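Local coordinates for protein alpha-1,2-mannosidase (PDB 2WW2) that is a calcium-dependent, family GH92 alpha-mannosidase that hydrolyses alpha-mannosidic linkages with inversion of anomeric configuration, at residues A[453-456]-A[457-460]; A[387-390]-A[391-395]; A[5-8]-A[9-12]. All coordinates share one frame; numbering follows the deposited sequence.

Contact 1 of 3, residues A[453-456]-A[457-460]; sequences YADW and CIAR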
loop_
_atom_site.group_PDB
_atom_site.type_symbol
_atom_site.label_atom_id
_atom_site.label_comp_id
_atom_site.label_asym_id
_atom_site.label_seq_id
_atom_site.Cartn_x
_atom_site.Cartn_y
_atom_site.Cartn_z
ATOM N N TYR A 453 -10.073 -21.945 22.718
ATOM C CA TYR A 453 -8.790 -22.288 23.340
ATOM C C TYR A 453 -8.900 -22.466 24.865
ATOM O O TYR A 453 -8.371 -23.444 25.441
ATOM C CB TYR A 453 -7.745 -21.209 23.015
ATOM C CG TYR A 453 -6.480 -21.337 23.863
ATOM C CD1 TYR A 453 -5.635 -22.428 23.727
ATOM C CD2 TYR A 453 -6.146 -20.355 24.808
ATOM C CE1 TYR A 453 -4.479 -22.543 24.501
ATOM C CE2 TYR A 453 -5.010 -20.466 25.585
ATOM C CZ TYR A 453 -4.177 -21.553 25.421
ATOM O OH TYR A 453 -3.058 -21.672 26.198
ATOM N N ALA A 454 -9.566 -21.527 25.529
ATOM C CA ALA A 454 -9.710 -21.622 26.978
ATOM C C ALA A 454 -10.519 -22.871 27.322
ATOM O O ALA A 454 -10.251 -23.544 28.314
ATOM C CB ALA A 454 -10.407 -20.366 27.547
ATOM N N ASP A 455 -11.517 -23.177 26.507
ATOM C CA ASP A 455 -12.315 -24.361 26.771
ATOM C C ASP A 455 -11.479 -25.634 26.586
ATOM O O ASP A 455 -11.625 -26.603 27.343
ATOM C CB ASP A 455 -13.565 -24.371 25.882
ATOM C CG ASP A 455 -14.565 -23.305 26.289
ATOM O OD1 ASP A 455 -14.558 -22.916 27.490
ATOM O OD2 ASP A 455 -15.369 -22.865 25.428
ATOM N N TRP A 456 -10.616 -25.647 25.575
ATOM C CA TRP A 456 -9.667 -26.761 25.434
ATOM C C TRP A 456 -8.798 -26.869 26.708
ATOM O O TRP A 456 -8.597 -27.970 27.242
ATOM C CB TRP A 456 -8.823 -26.599 24.152
ATOM C CG TRP A 456 -7.709 -27.588 24.049
ATOM C CD1 TRP A 456 -7.755 -28.834 23.479
ATOM C CD2 TRP A 456 -6.380 -27.421 24.546
ATOM N NE1 TRP A 456 -6.527 -29.456 23.594
ATOM C CE2 TRP A 456 -5.665 -28.603 24.238
ATOM C CE3 TRP A 456 -5.718 -26.379 25.203
ATOM C CZ2 TRP A 456 -4.326 -28.776 24.581
ATOM C CZ3 TRP A 456 -4.387 -26.549 25.541
ATOM C CH2 TRP A 456 -3.707 -27.744 25.239
ATOM N N CYS A 457 -8.306 -25.742 27.230
ATOM C CA CYS A 457 -7.494 -25.802 28.471
ATOM C C CYS A 457 -8.287 -26.420 29.628
ATOM O O CYS A 457 -7.758 -27.226 30.393
ATOM C CB CYS A 457 -7.019 -24.414 28.916
ATOM S SG CYS A 457 -5.813 -23.680 27.835
ATOM N N ILE A 458 -9.550 -26.024 29.769
ATOM C CA ILE A 458 -10.367 -26.551 30.868
ATOM C C ILE A 458 -10.616 -28.041 30.688
ATOM O O ILE A 458 -10.603 -28.804 31.668
ATOM C CB ILE A 458 -11.704 -25.783 31.026
ATOM C CG1 ILE A 458 -11.404 -24.352 31.494
ATOM C CG2 ILE A 458 -12.651 -26.514 32.016
ATOM C CD1 ILE A 458 -12.635 -23.399 31.383
ATOM N N ALA A 459 -10.822 -28.464 29.441
ATOM C CA ALA A 459 -11.015 -29.896 29.179
ATOM C C ALA A 459 -9.759 -30.677 29.596
ATOM O O ALA A 459 -9.839 -31.739 30.229
ATOM C CB ALA A 459 -11.321 -30.139 27.711
ATOM N N ARG A 460 -8.601 -30.156 29.214
ATOM C CA ARG A 460 -7.341 -30.807 29.550
ATOM C C ARG A 460 -7.207 -30.934 31.064
ATOM O O ARG A 460 -6.788 -31.974 31.568
ATOM C CB ARG A 460 -6.176 -29.983 28.999
ATOM C CG ARG A 460 -6.030 -30.072 27.470
ATOM C CD ARG A 460 -5.108 -31.240 27.145
ATOM N NE ARG A 460 -3.802 -30.901 27.681
ATOM C CZ ARG A 460 -2.825 -31.747 27.983
ATOM N NH1 ARG A 460 -2.969 -33.072 27.810
ATOM N NH2 ARG A 460 -1.692 -31.243 28.460
#
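Cys-457 sets its sulfur over the Tyr-453 ring and Arg-460 lies along the Trp-456 indole, two i to i+4 pairs on helix 444-465 in the GH92 catalytic domain, whose clan is built on an (alpha/alpha)6 barrel. The tight part is the sulfur-aromatic cluster. Cys-457 SG stands 3.9 Å from the centroid of the Tyr-453 ring, 24° off its normal and displaced toward the phenol end. Because SG is swung beside its own backbone N (chi1 -69°), it reaches back to the preceding turn, and it also meets Trp-456 at the indole edge, with CE3 at 3.8 Å. The Tyr-453 hydroxyl is held by Pro-647 O and Ser-386 OG, while Phe-527 meets the same ring edge-to-face. Ile-458 packs against helix 401-413 and Val-385 of helix 383-393.

The less enclosed side is that of Arg-460, partly exposed; its stem still packs closely, and the fit slackens toward the guanidinium. CG sits over the six-membered ring of Trp-456 in a CH-pi contact, 3.7 Å from the centroid, and CD comes within 3.6 Å of CZ2. Bends at chi2 and chi3 carry the guanidinium alongside the indole, their planes 18° apart, but Arg-460 NE only grazes Trp-456 CZ2, at 3.8 Å. The polar ends find partners in other parts of the chain, Arg-460 NH2 on Gly-648 O and Trp-456 NE1 on Tyr-733 OH. At the base of the pair, Trp-456 O accepts Arg-460 N at 2.9 Å and has Arg-460 CG 3.3 Å away.

Contact 2 of 3, residues A[387-390]-A[391-395]; sequences LLVD and AWMKG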
loop_
_atom_site.group_PDB
_atom_site.type_symbol
_atom_site.label_atom_id
_atom_site.label_comp_id
_atom_site.label_asym_id
_atom_site.label_seq_id
_atom_site.Cartn_x
_atom_site.Cartn_y
_atom_site.Cartn_z
ATOM N N LEU A 387 -2.868 -19.729 32.215
ATOM C CA LEU A 387 -1.795 -19.669 33.219
ATOM C C LEU A 387 -1.909 -20.808 34.224
ATOM O O LEU A 387 -0.923 -21.452 34.575
ATOM C CB LEU A 387 -1.848 -18.354 33.996
ATOM C CG LEU A 387 -1.021 -17.202 33.412
ATOM C CD1 LEU A 387 -1.582 -16.784 32.041
ATOM C CD2 LEU A 387 -1.049 -16.026 34.408
ATOM N N LEU A 388 -3.121 -21.052 34.698
ATOM C CA LEU A 388 -3.321 -22.134 35.650
ATOM C C LEU A 388 -3.024 -23.503 35.030
ATOM O O LEU A 388 -2.349 -24.342 35.627
ATOM C CB LEU A 388 -4.757 -22.104 36.207
ATOM C CG LEU A 388 -5.186 -20.889 37.053
ATOM C CD1 LEU A 388 -6.659 -21.041 37.509
ATOM C CD2 LEU A 388 -4.287 -20.780 38.268
ATOM N N VAL A 389 -3.556 -23.745 33.838
ATOM C CA VAL A 389 -3.450 -25.097 33.252
ATOM C C VAL A 389 -2.045 -25.373 32.700
ATOM O O VAL A 389 -1.491 -26.473 32.862
ATOM C CB VAL A 389 -4.510 -25.301 32.166
ATOM C CG1 VAL A 389 -4.279 -26.644 31.452
ATOM C CG2 VAL A 389 -5.920 -25.232 32.812
ATOM N N ASP A 390 -1.456 -24.373 32.055
ATOM C CA ASP A 390 -0.097 -24.547 31.553
ATOM C C ASP A 390 0.828 -24.928 32.713
ATOM O O ASP A 390 1.655 -25.866 32.596
ATOM C CB ASP A 390 0.409 -23.285 30.838
ATOM C CG ASP A 390 1.780 -23.491 30.204
ATOM O OD1 ASP A 390 1.899 -24.377 29.317
ATOM O OD2 ASP A 390 2.741 -22.783 30.599
ATOM N N ALA A 391 0.688 -24.220 33.840
ATOM C CA ALA A 391 1.517 -24.503 35.018
ATOM C C ALA A 391 1.225 -25.897 35.540
ATOM O O ALA A 391 2.141 -26.675 35.804
ATOM C CB ALA A 391 1.281 -23.469 36.110
ATOM N N TRP A 392 -0.055 -26.227 35.649
ATOM C CA TRP A 392 -0.455 -27.517 36.206
ATOM C C TRP A 392 0.149 -28.671 35.407
ATOM O O TRP A 392 0.604 -29.669 35.985
ATOM C CB TRP A 392 -1.978 -27.622 36.214
ATOM C CG TRP A 392 -2.503 -28.777 37.022
ATOM C CD1 TRP A 392 -2.751 -30.042 36.578
ATOM C CD2 TRP A 392 -2.853 -28.765 38.413
ATOM N NE1 TRP A 392 -3.238 -30.819 37.603
ATOM C CE2 TRP A 392 -3.313 -30.056 38.739
ATOM C CE3 TRP A 392 -2.831 -27.785 39.408
ATOM C CZ2 TRP A 392 -3.726 -30.403 40.035
ATOM C CZ3 TRP A 392 -3.248 -28.126 40.694
ATOM C CH2 TRP A 392 -3.694 -29.420 40.990
ATOM N N MET A 393 0.148 -28.537 34.081
ATOM C CA MET A 393 0.594 -29.639 33.232
ATOM C C MET A 393 2.106 -29.774 33.245
ATOM O O MET A 393 2.651 -30.746 32.727
ATOM C CB MET A 393 0.087 -29.473 31.808
ATOM C CG MET A 393 -1.428 -29.480 31.715
ATOM S SD MET A 393 -2.162 -30.918 32.517
ATOM C CE MET A 393 -3.871 -30.452 32.477
ATOM N N LYS A 394 2.771 -28.788 33.841
ATOM C CA LYS A 394 4.207 -28.779 33.983
ATOM C C LYS A 394 4.606 -29.092 35.420
ATOM O O LYS A 394 5.773 -28.924 35.796
ATOM C CB LYS A 394 4.766 -27.406 33.574
ATOM C CG LYS A 394 4.667 -27.161 32.091
ATOM C CD LYS A 394 4.972 -25.715 31.710
ATOM C CE LYS A 394 4.975 -25.571 30.180
ATOM N NZ LYS A 394 5.294 -24.166 29.795
ATOM N N GLY A 395 3.644 -29.541 36.219
ATOM C CA GLY A 395 3.938 -29.992 37.579
ATOM C C GLY A 395 3.958 -28.884 38.615
ATOM O O GLY A 395 4.370 -29.100 39.747
HETATM O O HOH W 1 3.892 -23.652 27.561
#
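Lys-394 NZ is gripped by four groups: Asp-390 OD2 at 3.0 Å in a salt bridge, a water, Thr-343 OG1 and Tyr-652 OH. The ammonium meets OD2 on its syn side, 17° out of the carboxylate plane. The water accepts from NZ at 2.7 Å and donates to the other oxygen, Asp-390 OD1, at 2.8 Å, closing a second route between the two charges. Asp-390 OD1 also takes the N-H of Gly-648, which further restricts the turn of the carboxylate. Both side chains are buried, and each charge probably helps to keep its mate ionised. The lysine sets out beside its backbone N (chi1 -70°) and is extended beyond CG, a course that carries the stem past Asp-390 O, with Lys-394 CG only 3.3 Å from it.

This happens where helix 383-393 stops in a Schellman motif. Gly-395, with positive phi, is its C-prime residue; Gly-395 N bonds to Trp-392 O at 3.1 Å, and Ile-396 N reaches back to Ala-391 O.

One residue earlier at each end, the contact is apolar. Met-393 lies side by side with Val-389, and its bend at chi2 (-53°) brings CE to within 4.0 Å of Val-389 CG1. Met-393 N bonds to Val-389 O at 2.9 Å, and Met-393 CG rests 3.2 Å from that same oxygen.

Contact 3 of 3, residues A[5-8]-A[9-12]; sequences VEFV and DYVN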
loop_
_atom_site.group_PDB
_atom_site.type_symbol
_atom_site.label_atom_id
_atom_site.label_comp_id
_atom_site.label_asym_id
_atom_site.label_seq_id
_atom_site.Cartn_x
_atom_site.Cartn_y
_atom_site.Cartn_z
ATOM N N VAL A 5 32.221 -8.655 31.852
ATOM C CA VAL A 5 30.938 -8.123 31.418
ATOM C C VAL A 5 29.882 -9.115 31.915
ATOM O O VAL A 5 29.868 -10.272 31.485
ATOM C CB VAL A 5 30.836 -7.984 29.870
ATOM C CG1 VAL A 5 29.469 -7.351 29.468
ATOM C CG2 VAL A 5 31.980 -7.110 29.317
ATOM N N GLU A 6 29.029 -8.663 32.828
ATOM C CA GLU A 6 28.026 -9.517 33.445
ATOM C C GLU A 6 26.723 -9.408 32.656
ATOM O O GLU A 6 26.543 -8.472 31.886
ATOM C CB GLU A 6 27.794 -9.077 34.905
ATOM C CG GLU A 6 29.038 -9.193 35.822
ATOM C CD GLU A 6 29.213 -10.608 36.383
ATOM O OE1 GLU A 6 28.492 -11.537 35.935
ATOM O OE2 GLU A 6 30.072 -10.811 37.260
ATOM N N PHE A 7 25.796 -10.338 32.868
ATOM C CA PHE A 7 24.570 -10.335 32.082
ATOM C C PHE A 7 23.791 -9.026 32.184
ATOM O O PHE A 7 23.281 -8.529 31.164
ATOM C CB PHE A 7 23.701 -11.549 32.429
ATOM C CG PHE A 7 24.284 -12.845 31.922
ATOM C CD1 PHE A 7 24.893 -12.888 30.667
ATOM C CD2 PHE A 7 24.266 -13.975 32.687
ATOM C CE1 PHE A 7 25.459 -14.069 30.188
ATOM C CE2 PHE A 7 24.832 -15.152 32.229
ATOM C CZ PHE A 7 25.423 -15.200 30.980
ATOM N N VAL A 8 23.749 -8.426 33.370
ATOM C CA VAL A 8 22.967 -7.175 33.533
ATOM C C VAL A 8 23.616 -6.026 32.759
ATOM O O VAL A 8 22.938 -5.080 32.380
ATOM C CB VAL A 8 22.749 -6.795 35.031
ATOM C CG1 VAL A 8 24.049 -6.246 35.622
ATOM C CG2 VAL A 8 21.622 -5.771 35.183
ATOM N N ASP A 9 24.922 -6.120 32.497
ATOM C CA ASP A 9 25.637 -5.093 31.712
ATOM C C ASP A 9 25.138 -5.023 30.262
ATOM O O ASP A 9 25.344 -4.018 29.572
ATOM C CB ASP A 9 27.161 -5.337 31.708
ATOM C CG ASP A 9 27.780 -5.191 33.088
ATOM O OD1 ASP A 9 27.282 -4.352 33.859
ATOM O OD2 ASP A 9 28.766 -5.899 33.399
ATOM N N TYR A 10 24.494 -6.083 29.795
ATOM C CA TYR A 10 23.943 -6.089 28.444
ATOM C C TYR A 10 22.567 -5.404 28.362
ATOM O O TYR A 10 22.069 -5.119 27.269
ATOM C CB TYR A 10 23.836 -7.524 27.928
ATOM C CG TYR A 10 25.187 -8.146 27.656
ATOM C CD1 TYR A 10 26.024 -7.628 26.651
ATOM C CD2 TYR A 10 25.623 -9.238 28.379
ATOM C CE1 TYR A 10 27.272 -8.198 26.380
ATOM C CE2 TYR A 10 26.896 -9.812 28.125
ATOM C CZ TYR A 10 27.693 -9.276 27.121
ATOM O OH TYR A 10 28.925 -9.817 26.853
ATOM N N VAL A 11 21.955 -5.124 29.511
ATOM C CA VAL A 11 20.566 -4.657 29.508
ATOM C C VAL A 11 20.462 -3.171 29.168
ATOM O O VAL A 11 21.094 -2.347 29.823
ATOM C CB VAL A 11 19.862 -4.909 30.860
ATOM C CG1 VAL A 11 18.446 -4.279 30.879
ATOM C CG2 VAL A 11 19.788 -6.411 31.136
ATOM N N ASN A 12 19.627 -2.841 28.179
ATOM C CA ASN A 12 19.306 -1.448 27.879
ATOM C C ASN A 12 17.834 -1.214 28.156
ATOM O O ASN A 12 16.996 -1.625 27.358
ATOM C CB ASN A 12 19.589 -1.131 26.406
ATOM C CG ASN A 12 19.221 0.303 26.050
ATOM O OD1 ASN A 12 19.001 1.135 26.942
ATOM N ND2 ASN A 12 19.168 0.602 24.770
HETATM O O HOH W 2 22.712 -2.248 32.236
#
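Asp-9 and Glu-6 are tied by two hydrogen bonds. Glu-6 N donates to Asp-9 OD2 at 2.8 Å, nearly straight (166°) but on the anti side and 33° out of the carboxylate plane; Asp-9 N returns a more bent bond to Glu-6 O, at 2.9 Å. Two further i+3 to i backbone bonds follow, Tyr-10 N to Phe-7 O and Val-11 N to Val-8 O, and wind the chain into consecutive tight turns. A water donates to both Val-8 O and Val-11 O. Among charges, Asp-9 OD1 forms a salt bridge with Arg-264, leaving OD2 for the turn. With an alanine here the carboxylate is gone, so Glu-6 N would probably lack its acceptor, the turn would be freer to open, and Arg-264 would be left without this counter-charge.

The apolar part is a CH-pi contact: Val-5 CG1 sits over one face of the Tyr-10 ring, 3.9 Å from the centroid and nearest CZ, at 3.5 Å. Turned beside its backbone N (chi1 -70°), Tyr-10 folds its ring back to Val-5.

The loop precedes strand 40-44 and lies against two helices: Val-8 and Val-11 pack on 256-271, while Tyr-10 rests on 281-294, where Phe-7 stacks on Tyr-288.

Along the chain the order is contact 3, contact 2, contact 1. Contacts 1 and 2 belong to the same catalytic domain, on helices 444-465 and 383-393, with centres 12 Å apart. The two helices touch directly: Met-393 CE lies 3.4 Å from Arg-460 O, and Val-389 CG2 lies 3.6 Å from Cys-457 O. Gly-648 joins both, its O taken by contact 1 and its N by contact 2. Contact 3, in the N-terminal loop, lies about 31 Å from contact 2 and 39 Å from contact 1 between centres, across the chain's centre from contact 1. It fastens the chain's start to helices 256-271 and 281-294, whereas the other two pack helix on helix.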